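Side-chain contacts in MarR family transcriptional regulator (Staphylococcus epidermidis, PDB 5HLI), which probably binds DNA as a dimer and regulates transcription in response to oxidation, as a redox-sensing MarR-type regulator captured here in its disulfide form: residues K32-Q36 against F37-Y41; Q43-V46 against L47-L50. The protein carries 1 engineered substitution. All coordinates share one frame; numbering follows the deposited sequence.

Contact 1. Residues K32-Q36 against F37-Y41; sequences KKLKQ and FGITY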
loop_
_atom_site.group_PDB
_atom_site.type_symbol
_atom_site.label_atom_id
_atom_site.label_comp_id
_atom_site.label_asym_id
_atom_site.label_seq_id
_atom_site.Cartn_x
_atom_site.Cartn_y
_atom_site.Cartn_z
ATOM N N LYS A 32 3.616 2.206 -11.869
ATOM C CA LYS A 32 3.746 1.986 -13.306
ATOM C C LYS A 32 3.423 3.255 -14.086
ATOM O O LYS A 32 4.157 3.640 -15.003
ATOM C CB LYS A 32 2.833 0.836 -13.733
ATOM C CG LYS A 32 2.786 0.580 -15.230
ATOM C CD LYS A 32 1.870 -0.594 -15.548
ATOM C CE LYS A 32 1.714 -0.794 -17.049
ATOM N NZ LYS A 32 3.021 -1.041 -17.717
ATOM N N LYS A 33 2.325 3.923 -13.728
ATOM C CA LYS A 33 1.918 5.125 -14.449
ATOM C C LYS A 33 2.898 6.268 -14.222
ATOM O O LYS A 33 3.290 6.959 -15.171
ATOM C CB LYS A 33 0.504 5.532 -14.031
ATOM C CG LYS A 33 -0.568 4.615 -14.583
ATOM C CD LYS A 33 -0.447 4.536 -16.094
ATOM C CE LYS A 33 -1.462 3.588 -16.698
ATOM N NZ LYS A 33 -1.339 3.559 -18.183
ATOM N N LEU A 34 3.306 6.486 -12.969
ATOM C CA LEU A 34 4.254 7.557 -12.675
ATOM C C LEU A 34 5.575 7.337 -13.400
ATOM O O LEU A 34 6.206 8.296 -13.862
ATOM C CB LEU A 34 4.477 7.662 -11.166
ATOM C CG LEU A 34 3.263 8.054 -10.321
ATOM C CD1 LEU A 34 3.603 8.012 -8.836
ATOM C CD2 LEU A 34 2.743 9.426 -10.717
ATOM N N LYS A 35 6.009 6.080 -13.518
ATOM C CA LYS A 35 7.226 5.789 -14.269
ATOM C C LYS A 35 7.083 6.161 -15.740
ATOM O O LYS A 35 8.054 6.609 -16.361
ATOM C CB LYS A 35 7.593 4.311 -14.130
ATOM C CG LYS A 35 8.790 3.890 -14.972
ATOM C CD LYS A 35 9.227 2.470 -14.656
ATOM C CE LYS A 35 10.285 1.989 -15.638
ATOM N NZ LYS A 35 11.403 2.965 -15.781
ATOM N N GLN A 36 5.887 5.994 -16.312
ATOM C CA GLN A 36 5.686 6.356 -17.712
ATOM C C GLN A 36 5.842 7.855 -17.933
ATOM O O GLN A 36 6.247 8.278 -19.022
ATOM C CB GLN A 36 4.314 5.883 -18.194
ATOM C CG GLN A 36 4.215 4.372 -18.372
ATOM C CD GLN A 36 2.811 3.911 -18.710
ATOM O OE1 GLN A 36 1.864 4.696 -18.686
ATOM N NE2 GLN A 36 2.672 2.631 -19.030
ATOM N N PHE A 37 5.535 8.668 -16.927
ATOM C CA PHE A 37 5.789 10.101 -16.990
ATOM C C PHE A 37 7.194 10.468 -16.535
ATOM O O PHE A 37 7.561 11.645 -16.594
ATOM C CB PHE A 37 4.754 10.864 -16.151
ATOM C CG PHE A 37 3.395 10.936 -16.789
ATOM C CD1 PHE A 37 3.118 11.893 -17.754
ATOM C CD2 PHE A 37 2.400 10.041 -16.434
ATOM C CE1 PHE A 37 1.869 11.960 -18.352
ATOM C CE2 PHE A 37 1.150 10.100 -17.028
ATOM C CZ PHE A 37 0.884 11.064 -17.987
ATOM N N GLY A 38 7.988 9.494 -16.093
ATOM C CA GLY A 38 9.340 9.772 -15.652
ATOM C C GLY A 38 9.451 10.428 -14.295
ATOM O O GLY A 38 10.482 11.036 -13.998
ATOM N N ILE A 39 8.421 10.323 -13.456
ATOM C CA ILE A 39 8.407 10.978 -12.156
ATOM C C ILE A 39 8.264 9.926 -11.063
ATOM O O ILE A 39 7.834 8.794 -11.298
ATOM C CB ILE A 39 7.281 12.027 -12.049
ATOM C CG1 ILE A 39 5.916 11.371 -12.255
ATOM C CG2 ILE A 39 7.501 13.157 -13.052
ATOM C CD1 ILE A 39 4.746 12.321 -12.077
ATOM N N THR A 40 8.636 10.318 -9.850
ATOM C CA THR A 40 8.510 9.471 -8.675
ATOM C C THR A 40 7.284 9.883 -7.870
ATOM O O THR A 40 6.622 10.881 -8.162
ATOM C CB THR A 40 9.765 9.560 -7.804
ATOM O OG1 THR A 40 9.859 10.875 -7.242
ATOM C CG2 THR A 40 11.014 9.276 -8.633
ATOM N N TYR A 41 6.988 9.091 -6.836
ATOM C CA TYR A 41 5.890 9.427 -5.935
ATOM C C TYR A 41 6.099 10.798 -5.305
ATOM O O TYR A 41 5.178 11.620 -5.260
ATOM C CB TYR A 41 5.750 8.348 -4.859
ATOM C CG TYR A 41 4.898 8.767 -3.684
ATOM C CD1 TYR A 41 3.554 9.076 -3.850
ATOM C CD2 TYR A 41 5.437 8.846 -2.406
ATOM C CE1 TYR A 41 2.771 9.457 -2.779
ATOM C CE2 TYR A 41 4.662 9.224 -1.326
ATOM C CZ TYR A 41 3.331 9.530 -1.518
ATOM O OH TYR A 41 2.557 9.909 -0.447
#

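Contact 2. Residues Q43-V46 against L47-L50; sequences QYLV and LLTL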
loop_
_atom_site.group_PDB
_atom_site.type_symbol
_atom_site.label_atom_id
_atom_site.label_comp_id
_atom_site.label_asym_id
_atom_site.label_seq_id
_atom_site.Cartn_x
_atom_site.Cartn_y
_atom_site.Cartn_z
ATOM N N GLN A 43 7.944 13.337 -6.372
ATOM C CA GLN A 43 7.742 14.373 -7.382
ATOM C C GLN A 43 6.260 14.570 -7.671
ATOM O O GLN A 43 5.798 15.702 -7.860
ATOM C CB GLN A 43 8.487 14.016 -8.669
ATOM C CG GLN A 43 10.001 13.923 -8.519
ATOM C CD GLN A 43 10.678 13.480 -9.802
ATOM O OE1 GLN A 43 10.107 13.589 -10.886
ATOM N NE2 GLN A 43 11.900 12.977 -9.686
ATOM N N TYR A 44 5.505 13.471 -7.715
ATOM C CA TYR A 44 4.060 13.539 -7.914
ATOM C C TYR A 44 3.391 14.374 -6.829
ATOM O O TYR A 44 2.458 15.137 -7.110
ATOM C CB TYR A 44 3.498 12.117 -7.941
ATOM C CG TYR A 44 2.028 11.975 -8.259
ATOM C CD1 TYR A 44 1.439 12.687 -9.297
ATOM C CD2 TYR A 44 1.238 11.085 -7.545
ATOM C CE1 TYR A 44 0.093 12.535 -9.592
ATOM C CE2 TYR A 44 -0.099 10.924 -7.833
ATOM C CZ TYR A 44 -0.670 11.649 -8.856
ATOM O OH TYR A 44 -2.005 11.482 -9.136
ATOM N N LEU A 45 3.856 14.247 -5.582
ATOM C CA LEU A 45 3.297 15.054 -4.501
ATOM C C LEU A 45 3.533 16.539 -4.744
ATOM O O LEU A 45 2.647 17.364 -4.489
ATOM C CB LEU A 45 3.898 14.633 -3.159
ATOM C CG LEU A 45 3.525 13.255 -2.608
ATOM C CD1 LEU A 45 4.182 13.043 -1.255
ATOM C CD2 LEU A 45 2.019 13.109 -2.501
ATOM N N VAL A 46 4.723 16.898 -5.232
ATOM C CA VAL A 46 5.023 18.299 -5.527
ATOM C C VAL A 46 4.136 18.808 -6.657
ATOM O O VAL A 46 3.600 19.921 -6.594
ATOM C CB VAL A 46 6.517 18.468 -5.864
ATOM C CG1 VAL A 46 6.796 19.881 -6.382
ATOM C CG2 VAL A 46 7.380 18.163 -4.642
ATOM N N LEU A 47 3.970 18.004 -7.708
ATOM C CA LEU A 47 3.108 18.405 -8.814
ATOM C C LEU A 47 1.665 18.571 -8.352
ATOM O O LEU A 47 0.959 19.478 -8.809
ATOM C CB LEU A 47 3.201 17.380 -9.943
ATOM C CG LEU A 47 4.561 17.274 -10.640
ATOM C CD1 LEU A 47 4.593 16.075 -11.576
ATOM C CD2 LEU A 47 4.880 18.557 -11.400
ATOM N N LEU A 48 1.216 17.715 -7.430
ATOM C CA LEU A 48 -0.169 17.772 -6.975
ATOM C C LEU A 48 -0.467 19.079 -6.245
ATOM O O LEU A 48 -1.543 19.662 -6.425
ATOM C CB LEU A 48 -0.481 16.567 -6.086
ATOM C CG LEU A 48 -0.693 15.252 -6.840
ATOM C CD1 LEU A 48 -0.784 14.074 -5.880
ATOM C CD2 LEU A 48 -1.943 15.336 -7.711
ATOM N N THR A 49 0.465 19.562 -5.420
ATOM C CA THR A 49 0.212 20.832 -4.744
ATOM C C THR A 49 0.348 22.004 -5.710
ATOM O O THR A 49 -0.390 22.991 -5.601
ATOM C CB THR A 49 1.131 21.003 -3.526
ATOM O OG1 THR A 49 0.763 22.196 -2.821
ATOM C CG2 THR A 49 2.597 21.106 -3.923
ATOM N N LEU A 50 1.263 21.908 -6.679
ATOM C CA LEU A 50 1.382 22.966 -7.678
ATOM C C LEU A 50 0.129 23.052 -8.539
ATOM O O LEU A 50 -0.287 24.145 -8.934
ATOM C CB LEU A 50 2.617 22.737 -8.548
ATOM C CG LEU A 50 3.968 23.019 -7.890
ATOM C CD1 LEU A 50 5.101 22.570 -8.792
ATOM C CD2 LEU A 50 4.102 24.498 -7.570
#

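Contact 1. Residues K32-Q36 against F37-Y41
Leu34 and Ile39 meet where helix 2-36 ends and the chain turns off toward helix 41-52, joined by both backbone and side chains. The Ile39 N-H gives a nearly straight hydrogen bond to Leu34 O, at 3.0 Å between N and O. Gly38 N reaches Lys35 O at 2.9 Å, but it stands above the carbonyl plane, with a C=O...N angle of only 107°, because the chain is curling over the helix end. Phe37 N divides itself between two weak bonds, to Lys33 O at 3.3 Å and to Leu34 O at 3.2 Å. Leu34 O thus takes its main bond from Ile39 N and a weak one from Phe37 N, and carbonyls with no further helical turn to serve find donors in the loop. Glycine suits position 38, which has a positive phi, 75°, that glycine adopts most easily.

Side chains close the turn from the inside. Ile39 CG1 sits between its backbone N and carbonyl carbon (chi1 60°), which brings CD1 across to Leu34 CD2 at 3.8 Å; the other leucine methyl, CD1, lies 4.0 Å from Tyr41 CA. The Phe37 ring turns its edge to Lys33 O, with CD2 3.4 Å from that oxygen, and packs on Val112 and Ala115 of helix 103-117. Lys33 NZ makes a weak bond to OE1 of the exposed Gln36. Thr40 is the N-cap of the next helix: its short hydroxyl side chain lets OG1 accept from Gln43 N. Gly38 with positive phi and the two bonds, Ile39 N to Leu34 O and Gly38 N to Lys35 O, define a Schellman motif, with the Leu34-Ile39 apolar contact across it and an N-cap following directly.

Contact 2. Residues Q43-V46 against L47-L50
Leu48 lies over Tyr44, one turn earlier on helix 41-52, in a CH-pi contact: its CD1 methyl is 3.8 Å from the ring centroid and only 12° off the ring normal. Tyr44 CG is anti to the backbone N (chi1 -175°), so the ring stands beside the carbonyl and offers a face to the leucine that follows it. CD1 lies over the ring centre, while the second methyl, Leu48 CD2, comes 3.9 Å from Tyr44 CE1. Phe17 of the second subunit packs against both residues.

Apolar contact without a ring joins Val46 and Leu50, which run side by side and point the same way, with CG1 of the valine 4.0 Å from CD1 of the leucine. Branched at CB, Val46 fills space close to the backbone, where Leu76 and Leu79 of helix 69-81 cover it.

Backbone hydrogen bonds follow the helical pattern: Gln43 O, Tyr44 O, Leu45 O and Val46 O each accept from the N-H four residues on, the first, Leu47 N to Gln43 O, at 2.9 Å. Thr49 sets its CG2 methyl 3.1 Å from Val46 O.

With these four carbonyls bonded within the helix and Thr49 OG1 bonded to Gln56 NE2, the apolar surfaces of the leucines, Val46 and the Tyr44 ring pack on neighbouring helices and the second subunit.

How the contacts relate
Contact 1 joins the last turn of helix 2-36 to the loop behind it and is only partly buried, whereas contact 2 lies wholly within helix 41-52 and is largely buried, in part by the second subunit. Their chemistry follows: irregular bonds, a glycine and exposed polar chains at the turn, against regular helical bonding and mostly apolar side chains in the helix. The centres of contact 1 and contact 2 are about 12 Å apart, yet the two touch. Leu34 CD2 packs 3.6 Å from Tyr44 CG, and Ile39 CD1 meets Leu47 CD1 at 3.8 Å, so the two residues that close the turn also bind the helices together. Tyr20 of the second subunit meets 32-41, and Phe17 of the second subunit packs on 43-50.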